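Local coordinates for UDP-D-quinovosamine 4-dehydrogenase (Vibrio fischeri, PDB 3NKL), which probably works as an oxidoreductase and lyase on a nucleotide sugar, the chain here being a Rossmann-type domain of the CoA-binding family cut from a longer membrane protein, at residues A15-A20 and T45-T50; K41-M46 and P54-R59; A72-S77 and P99-L104. All blocks are in the same frame, centred on the assembly; numbering follows the deposited sequence. Where two conformers were deposited one is given.

Interaction 1: A15-A20 and T45-T50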
loop_
_atom_site.group_PDB
_atom_site.type_symbol
_atom_site.label_atom_id
_atom_site.label_comp_id
_atom_site.label_asym_id
_atom_site.label_seq_id
_atom_site.Cartn_x
_atom_site.Cartn_y
_atom_site.Cartn_z
ATOM N N ALA B 15 -1.390 -5.047 1.488
ATOM C CA ALA B 15 -0.511 -5.895 2.302
ATOM C C ALA B 15 -1.155 -6.233 3.622
ATOM O O ALA B 15 -1.158 -7.390 4.019
ATOM C CB ALA B 15 0.872 -5.226 2.538
ATOM N N GLY B 16 -1.693 -5.230 4.308
ATOM C CA GLY B 16 -2.309 -5.445 5.616
ATOM C C GLY B 16 -3.541 -6.338 5.527
ATOM O O GLY B 16 -3.832 -7.148 6.414
ATOM N N LEU B 17 -4.261 -6.207 4.427
ATOM C CA LEU B 17 -5.436 -7.026 4.201
ATOM C C LEU B 17 -5.042 -8.482 4.040
ATOM O O LEU B 17 -5.693 -9.364 4.590
ATOM C CB LEU B 17 -6.201 -6.549 2.965
ATOM C CG LEU B 17 -7.436 -7.393 2.654
ATOM C CD1 LEU B 17 -8.347 -7.420 3.871
ATOM C CD2 LEU B 17 -8.176 -6.861 1.432
ATOM N N GLN B 18 -3.991 -8.744 3.268
ATOM C CA GLN B 18 -3.528 -10.118 3.112
ATOM C C GLN B 18 -3.021 -10.670 4.431
ATOM O O GLN B 18 -3.302 -11.818 4.784
ATOM C CB GLN B 18 -2.422 -10.208 2.063
ATOM C CG GLN B 18 -2.863 -9.861 0.673
ATOM C CD GLN B 18 -1.709 -9.979 -0.286
ATOM O OE1 GLN B 18 -1.286 -11.087 -0.611
ATOM N NE2 GLN B 18 -1.152 -8.844 -0.698
ATOM N N LEU B 19 -2.280 -9.854 5.176
ATOM C CA LEU B 19 -1.844 -10.305 6.498
ATOM C C LEU B 19 -3.032 -10.674 7.363
ATOM O O LEU B 19 -3.037 -11.725 8.020
ATOM C CB LEU B 19 -1.003 -9.241 7.196
ATOM C CG LEU B 19 -0.489 -9.581 8.599
ATOM C CD1 LEU B 19 0.484 -10.742 8.557
ATOM C CD2 LEU B 19 0.190 -8.339 9.196
ATOM N N ALA B 20 -4.044 -9.821 7.389
ATOM C CA ALA B 20 -5.177 -10.089 8.268
ATOM C C ALA B 20 -5.814 -11.443 7.925
ATOM O O ALA B 20 -6.293 -12.138 8.806
ATOM C CB ALA B 20 -6.201 -8.962 8.215
ATOM N N THR B 45 -14.459 0.198 6.774
ATOM C CA THR B 45 -14.303 -1.187 7.210
ATOM C C THR B 45 -13.818 -2.092 6.086
ATOM O O THR B 45 -14.219 -1.941 4.934
ATOM C CB THR B 45 -15.604 -1.764 7.782
ATOM O OG1 THR B 45 -16.414 -2.257 6.709
ATOM C CG2 THR B 45 -16.369 -0.706 8.569
HETATM N N MSE B 46 -12.963 -3.035 6.445
HETATM C CA MSE B 46 -12.499 -4.020 5.495
HETATM C C MSE B 46 -12.528 -5.380 6.147
HETATM O O MSE B 46 -11.909 -5.611 7.182
HETATM C CB MSE B 46 -11.110 -3.667 4.983
HETATM C CG MSE B 46 -11.141 -2.510 4.017
HETATM SE SE MSE B 46 -12.409 -2.860 2.578
HETATM C CE MSE B 46 -12.736 -1.021 2.004
ATOM N N GLN B 47 -13.293 -6.271 5.539
ATOM C CA GLN B 47 -13.483 -7.613 6.084
ATOM C C GLN B 47 -13.991 -7.629 7.523
ATOM O O GLN B 47 -13.559 -8.450 8.331
ATOM C CB GLN B 47 -12.193 -8.425 5.986
ATOM C CG GLN B 47 -11.772 -8.723 4.562
ATOM C CD GLN B 47 -10.656 -9.742 4.493
ATOM O OE1 GLN B 47 -9.643 -9.621 5.186
ATOM N NE2 GLN B 47 -10.832 -10.754 3.649
ATOM N N GLY B 48 -14.915 -6.732 7.844
ATOM C CA GLY B 48 -15.536 -6.744 9.155
ATOM C C GLY B 48 -14.662 -6.129 10.226
ATOM O O GLY B 48 -15.044 -6.056 11.394
ATOM N N ILE B 49 -13.482 -5.689 9.816
ATOM C CA ILE B 49 -12.553 -5.011 10.701
ATOM C C ILE B 49 -12.647 -3.540 10.362
ATOM O O ILE B 49 -12.615 -3.187 9.190
ATOM C CB ILE B 49 -11.101 -5.434 10.385
ATOM C CG1 ILE B 49 -11.044 -6.897 9.958
ATOM C CG2 ILE B 49 -10.182 -5.180 11.560
ATOM C CD1 ILE B 49 -9.649 -7.370 9.687
ATOM N N THR B 50 -12.736 -2.664 11.355
ATOM C CA THR B 50 -12.675 -1.251 11.004
ATOM C C THR B 50 -11.251 -0.666 11.074
ATOM O O THR B 50 -10.360 -1.206 11.748
ATOM C CB THR B 50 -13.794 -0.394 11.689
ATOM O OG1 THR B 50 -13.225 0.627 12.515
ATOM C CG2 THR B 50 -14.736 -1.266 12.492
#
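A20 on helix 14-25 meets I49 of the beta hairpin formed by strands 45-46 and 49-52, at the antiparallel edge of this Rossmann-type sheet. The buried part of the contact lies on the sheet side. A20 CB points at the hairpin and stands 4.1 Å from I49 CD1, a plain apolar touch. I49 reaches the helix because its CG1-CD1 arm is fully extended (chi2 -178°), while its CG2 branch lies anti to the backbone N. I9, P31 and F34 close around A20, and F34 also supports I49, so this end belongs to the hydrophobic layer between helix and strands. Toward solvent the contact is looser. Here Q47, exposed and poorly ordered, slants across L17, with Q47 CG 3.7 Å from L17 CD1; the amide end is too uncertain in the model for its position against the leucine to carry weight, and a weak bond from N21 ND2 to Q47 OE1 is equally doubtful. L17 also packs on V105 of the second subunit, so the L17 side of the contact takes part in the subunit interface. Q47 and G48 occupy the two corners of a type I' turn, both with positive phi, and the hairpin closes beneath them through M46 N to I49 O at 2.8 Å and I49 N to M46 O at 3.1 Å.

Interaction 2: K41-M46 and P54-R59. With SO4 (sulfate ion), chain J; SO4 (sulfate ion), chain K.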
loop_
_atom_site.group_PDB
_atom_site.type_symbol
_atom_site.label_atom_id
_atom_site.label_comp_id
_atom_site.label_asym_id
_atom_site.label_seq_id
_atom_site.Cartn_x
_atom_site.Cartn_y
_atom_site.Cartn_z
ATOM N N LYS B 41 -9.474 6.807 4.963
ATOM C CA LYS B 41 -9.861 5.461 5.378
ATOM C C LYS B 41 -10.387 5.392 6.815
ATOM O O LYS B 41 -10.832 4.336 7.270
ATOM C CB LYS B 41 -8.680 4.487 5.213
ATOM C CG LYS B 41 -8.222 4.317 3.770
ATOM C CD LYS B 41 -7.224 3.167 3.626
ATOM C CE LYS B 41 -6.861 2.969 2.157
ATOM N NZ LYS B 41 -6.035 1.753 1.914
ATOM N N HIS B 42 -10.321 6.507 7.538
ATOM C CA HIS B 42 -10.705 6.494 8.940
ATOM C C HIS B 42 -12.150 6.050 9.107
ATOM O O HIS B 42 -13.057 6.546 8.437
ATOM C CB HIS B 42 -10.474 7.852 9.597
ATOM C CG HIS B 42 -10.861 7.893 11.044
ATOM N ND1 HIS B 42 -10.228 7.140 12.008
ATOM C CD2 HIS B 42 -11.816 8.603 11.692
ATOM C CE1 HIS B 42 -10.775 7.381 13.187
ATOM N NE2 HIS B 42 -11.742 8.267 13.022
ATOM N N LYS B 43 -12.339 5.086 9.993
ATOM C CA LYS B 43 -13.641 4.507 10.277
ATOM C C LYS B 43 -14.335 3.830 9.093
ATOM O O LYS B 43 -15.533 3.586 9.151
ATOM C CB LYS B 43 -14.547 5.529 10.966
ATOM C CG LYS B 43 -14.148 5.750 12.426
ATOM C CD LYS B 43 -14.986 6.830 13.113
ATOM C CE LYS B 43 -14.803 6.766 14.625
ATOM N NZ LYS B 43 -15.318 7.975 15.323
ATOM N N THR B 44 -13.592 3.505 8.038
ATOM C CA THR B 44 -14.137 2.608 7.018
ATOM C C THR B 44 -13.920 1.176 7.491
ATOM O O THR B 44 -13.285 0.958 8.522
ATOM C CB THR B 44 -13.519 2.824 5.627
ATOM O OG1 THR B 44 -12.120 2.527 5.656
ATOM C CG2 THR B 44 -13.727 4.267 5.159
ATOM N N THR B 45 -14.459 0.198 6.774
ATOM C CA THR B 45 -14.303 -1.187 7.210
ATOM C C THR B 45 -13.818 -2.092 6.086
ATOM O O THR B 45 -14.219 -1.941 4.934
ATOM C CB THR B 45 -15.604 -1.764 7.782
ATOM O OG1 THR B 45 -16.414 -2.257 6.709
ATOM C CG2 THR B 45 -16.369 -0.706 8.569
HETATM N N MSE B 46 -12.963 -3.035 6.445
HETATM C CA MSE B 46 -12.499 -4.020 5.495
HETATM C C MSE B 46 -12.528 -5.380 6.147
HETATM O O MSE B 46 -11.909 -5.611 7.182
HETATM C CB MSE B 46 -11.110 -3.667 4.983
HETATM C CG MSE B 46 -11.141 -2.510 4.017
HETATM SE SE MSE B 46 -12.409 -2.860 2.578
HETATM C CE MSE B 46 -12.736 -1.021 2.004
ATOM N N PRO B 54 -4.201 7.023 13.253
ATOM C CA PRO B 54 -3.249 6.658 14.310
ATOM C C PRO B 54 -3.542 7.336 15.648
ATOM O O PRO B 54 -3.030 6.906 16.673
ATOM C CB PRO B 54 -1.904 7.149 13.770
ATOM C CG PRO B 54 -2.100 7.311 12.294
ATOM C CD PRO B 54 -3.541 7.607 12.067
ATOM N N LYS B 55 -4.329 8.404 15.635
ATOM C CA LYS B 55 -4.725 9.056 16.877
ATOM C C LYS B 55 -5.473 8.080 17.779
ATOM O O LYS B 55 -5.506 8.243 19.001
ATOM C CB LYS B 55 -5.606 10.285 16.572
ATOM C CG LYS B 55 -6.312 10.889 17.785
ATOM C CD LYS B 55 -7.066 12.169 17.374
ATOM C CE LYS B 55 -7.916 12.754 18.507
ATOM N NZ LYS B 55 -8.718 13.939 18.042
ATOM N N TYR B 56 -6.080 7.065 17.176
ATOM C CA TYR B 56 -6.841 6.075 17.946
ATOM C C TYR B 56 -5.987 4.969 18.591
ATOM O O TYR B 56 -6.531 4.097 19.253
ATOM C CB TYR B 56 -7.934 5.439 17.070
ATOM C CG TYR B 56 -9.200 6.273 16.983
ATOM C CD1 TYR B 56 -10.435 5.732 17.291
ATOM C CD2 TYR B 56 -9.149 7.604 16.609
ATOM C CE1 TYR B 56 -11.591 6.496 17.218
ATOM C CE2 TYR B 56 -10.303 8.380 16.540
ATOM C CZ TYR B 56 -11.516 7.818 16.841
ATOM O OH TYR B 56 -12.663 8.583 16.773
ATOM N N LEU B 57 -4.672 4.984 18.371
ATOM C CA LEU B 57 -3.793 3.926 18.884
ATOM C C LEU B 57 -3.949 3.698 20.392
ATOM O O LEU B 57 -4.171 2.575 20.853
ATOM C CB LEU B 57 -2.328 4.254 18.580
ATOM C CG LEU B 57 -1.783 3.769 17.235
ATOM C CD1 LEU B 57 -0.439 4.423 16.999
ATOM C CD2 LEU B 57 -1.658 2.249 17.210
ATOM N N GLU B 58 -3.806 4.762 21.162
ATOM C CA GLU B 58 -3.865 4.626 22.616
ATOM C C GLU B 58 -5.171 4.028 23.086
ATOM O O GLU B 58 -5.181 3.096 23.891
ATOM C CB GLU B 58 -3.616 5.970 23.291
ATOM C CG GLU B 58 -2.150 6.343 23.290
ATOM C CD GLU B 58 -1.914 7.831 23.141
ATOM O OE1 GLU B 58 -1.248 8.233 22.160
ATOM O OE2 GLU B 58 -2.393 8.595 24.005
ATOM N N ARG B 59 -6.282 4.544 22.575
ATOM C CA ARG B 59 -7.571 4.088 23.058
ATOM C C ARG B 59 -7.889 2.651 22.652
ATOM O O ARG B 59 -8.563 1.944 23.382
ATOM C CB ARG B 59 -8.694 5.053 22.654
ATOM C CG ARG B 59 -9.061 5.064 21.185
ATOM C CD ARG B 59 -10.016 6.241 20.871
ATOM N NE ARG B 59 -9.296 7.514 20.784
ATOM C CZ ARG B 59 -9.838 8.670 20.401
ATOM N NH1 ARG B 59 -11.124 8.732 20.071
ATOM N NH2 ARG B 59 -9.090 9.766 20.349
HETATM S S SO4 J . -12.620 11.536 14.865
HETATM O O1 SO4 J . -13.382 10.294 14.753
HETATM O O2 SO4 J . -13.556 12.654 14.788
HETATM O O3 SO4 J . -11.897 11.602 16.136
HETATM O O4 SO4 J . -11.662 11.622 13.766
HETATM S S SO4 K . -3.384 11.329 13.292
HETATM O O1 SO4 K . -4.449 10.346 13.438
HETATM O O2 SO4 K . -2.787 11.219 11.952
HETATM O O3 SO4 K . -3.962 12.667 13.455
HETATM O O4 SO4 K . -2.351 11.118 14.309
#
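A surface sulfate site joins H42 and K43 to Y56, and one oxygen of the ion, O1, takes a bond from each of the three. Y56 OH gives the shortest, 2.7 Å to O1. H42 NE2 reaches the same oxygen near its ring plane at 3.1 Å (N-H...O 152°), its other nitrogen, ND1, being held by the backbone N of R53. K43 completes the set from the end of an extended chain, NZ to O1 at 3.1 Å. The histidine and tyrosine also form a T-shaped pair: H42 CE1 stands 3.5 Å above one face of Y56, the planes are at 65°, and R59 NH1 lies over the opposite face. Within the Rossmann-type domain the contact links the type II turn K41-T44, ahead of the edge hairpin, to segment 54-59, which runs on in helix 57-64. T44 N and T44 OG1 reach K41 O from the same side of its plane, which pins that turn. K55 N donates to O1 of a second sulfate at 2.9 Å. Both ions probably come from the crystallisation liquor, and the cluster of cationic and polar donors around the first is well matched to an anion.

Interaction 3: A72-S77 and P99-L104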
loop_
_atom_site.group_PDB
_atom_site.type_symbol
_atom_site.label_atom_id
_atom_site.label_comp_id
_atom_site.label_asym_id
_atom_site.label_seq_id
_atom_site.Cartn_x
_atom_site.Cartn_y
_atom_site.Cartn_z
ATOM N N ALA B 72 2.329 -3.664 8.533
ATOM C CA ALA B 72 2.153 -4.128 7.172
ATOM C C ALA B 72 2.169 -2.893 6.269
ATOM O O ALA B 72 1.182 -2.584 5.590
ATOM C CB ALA B 72 0.836 -4.906 7.035
ATOM N N VAL B 73 3.297 -2.179 6.297
ATOM C CA VAL B 73 3.489 -0.979 5.486
ATOM C C VAL B 73 4.785 -1.053 4.676
ATOM O O VAL B 73 5.669 -0.210 4.819
ATOM C CB VAL B 73 3.515 0.292 6.352
ATOM C CG1 VAL B 73 2.096 0.633 6.825
ATOM C CG2 VAL B 73 4.488 0.131 7.542
ATOM N N PRO B 74 4.887 -2.064 3.808
ATOM C CA PRO B 74 6.091 -2.242 2.984
ATOM C C PRO B 74 6.322 -1.040 2.039
ATOM O O PRO B 74 7.442 -0.831 1.567
ATOM C CB PRO B 74 5.789 -3.522 2.184
ATOM C CG PRO B 74 4.285 -3.649 2.190
ATOM C CD PRO B 74 3.892 -3.131 3.582
ATOM N N SER B 75 5.301 -0.222 1.796
ATOM C CA SER B 75 5.528 0.910 0.883
ATOM C C SER B 75 5.954 2.185 1.607
ATOM O O SER B 75 6.123 3.225 0.987
ATOM C CB SER B 75 4.306 1.191 -0.005
ATOM O OG SER B 75 3.241 1.724 0.764
ATOM N N ALA B 76 6.101 2.117 2.923
ATOM C CA ALA B 76 6.540 3.284 3.670
ATOM C C ALA B 76 8.043 3.443 3.469
ATOM O O ALA B 76 8.775 2.453 3.451
ATOM C CB ALA B 76 6.206 3.090 5.186
ATOM N N SER B 77 8.499 4.684 3.331
ATOM C CA SER B 77 9.923 4.978 3.286
ATOM C C SER B 77 10.539 4.560 4.609
ATOM O O SER B 77 9.827 4.395 5.611
ATOM C CB SER B 77 10.149 6.475 3.079
ATOM O OG SER B 77 9.639 7.179 4.201
ATOM N N PRO B 99 7.834 -8.780 5.824
ATOM C CA PRO B 99 9.050 -8.501 5.046
ATOM C C PRO B 99 9.061 -7.166 4.302
ATOM O O PRO B 99 8.024 -6.541 4.116
ATOM C CB PRO B 99 9.090 -9.660 4.012
ATOM C CG PRO B 99 8.378 -10.791 4.753
ATOM C CD PRO B 99 7.240 -10.086 5.470
ATOM N N ASN B 100 10.246 -6.756 3.869
ATOM C CA ASN B 100 10.399 -5.598 2.996
ATOM C C ASN B 100 9.808 -5.872 1.620
ATOM O O ASN B 100 9.697 -7.022 1.179
ATOM C CB ASN B 100 11.872 -5.218 2.855
ATOM C CG ASN B 100 12.469 -4.778 4.171
ATOM O OD1 ASN B 100 11.789 -4.134 4.978
ATOM N ND2 ASN B 100 13.734 -5.137 4.412
ATOM N N LEU B 101 9.451 -4.797 0.940
ATOM C CA LEU B 101 8.796 -4.881 -0.352
ATOM C C LEU B 101 9.519 -5.797 -1.340
ATOM O O LEU B 101 8.904 -6.658 -1.971
ATOM C CB LEU B 101 8.641 -3.481 -0.956
ATOM C CG LEU B 101 7.611 -3.740 -2.053
ATOM C CD1 LEU B 101 6.250 -3.092 -1.780
ATOM C CD2 LEU B 101 8.146 -3.502 -3.436
ATOM N N ASP B 102 10.827 -5.622 -1.470
ATOM C CA ASP B 102 11.561 -6.323 -2.515
ATOM C C ASP B 102 11.574 -7.821 -2.241
ATOM O O ASP B 102 11.686 -8.613 -3.167
ATOM C CB ASP B 102 12.992 -5.788 -2.659
ATOM C CG ASP B 102 13.050 -4.454 -3.422
ATOM O OD1 ASP B 102 12.180 -4.190 -4.285
ATOM O OD2 ASP B 102 13.971 -3.662 -3.151
ATOM N N ASP B 103 11.425 -8.205 -0.975
ATOM C CA ASP B 103 11.380 -9.630 -0.624
ATOM C C ASP B 103 9.991 -10.212 -0.822
ATOM O O ASP B 103 9.819 -11.430 -0.883
ATOM C CB ASP B 103 11.874 -9.884 0.812
ATOM C CG ASP B 103 13.353 -9.557 0.970
ATOM O OD1 ASP B 103 14.109 -9.845 0.020
ATOM O OD2 ASP B 103 13.751 -8.991 2.013
ATOM N N LEU B 104 8.992 -9.351 -0.917
ATOM C CA LEU B 104 7.642 -9.830 -1.185
ATOM C C LEU B 104 7.409 -10.043 -2.674
ATOM O O LEU B 104 6.619 -10.895 -3.077
ATOM C CB LEU B 104 6.613 -8.831 -0.688
ATOM C CG LEU B 104 6.612 -8.649 0.820
ATOM C CD1 LEU B 104 5.567 -7.601 1.169
ATOM C CD2 LEU B 104 6.283 -9.984 1.452
HETATM O O HOH W 1 9.758 -2.210 2.122
#
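P74 and L101 press together where two loops leave the same end of the sheet. Segment 72-77 follows strand 68-71 and segment 99-104 follows strand 94-97; the two strands are parallel neighbours joined through helix 78-89, a beta-alpha-beta crossover of the Rossmann-type fold. The proline ring can be followed outward from the backbone. Its CB faces the other loop and does most of the touching: L101 CD1 is 4.0 Å away, L104 CD1 4.2 Å, and the carbonyl oxygen P99 O also 4.2 Å. CG, the far corner of the ring, rests on the methyl of A15 in helix 14-25, and CD then returns to the backbone N without entering the contact with 99-104. L101 answers from the first turn of helix 101-105. Its CG is anti to the backbone N (chi1 -164°), which, with chi2, brings CD1 to P74 CB, while its CB sits 3.9 Å from P74 O. Beyond these atoms the second subunit adds its own layer, L17 of that chain packing on L101 and S14 of that chain on P74. Polar pairs flank the patch: D102 OD1 accepts from Q47 NE2 of the second subunit, and S75 OG is hydrogen-bonded to K41 NZ of the second subunit. One water bridges the two backbones, donating to P74 O at 2.8 Å and accepting from L101 N at 2.9 Å. The side chains meet only through carbon, while the water supplies the polar link between the loops and satisfies a carbonyl and an amide that lack a direct partner in each other.

How the interactions relate
Interaction 1 is mostly buried, interaction 3 partly so, and interaction 2 lies on the surface. Interactions 1 and 2 share T45 and M46, which connect the turn of one to the hairpin of the other without themselves making either contact. Interaction 3 ties loops of the other half of the sheet, yet touches interaction 1, with G16 CA 3.5 Å from A72 CB. Within one chain interactions 2 and 3 stay apart, nearest atoms about 9 Å from each other, though K41 bonds to S75 of the second subunit. The chemistry follows place: methyl contacts inside, a proline-leucine patch with a water between, and ring, ammonium and sulfate outside. Interactions 1 and 3 both pack against the second subunit.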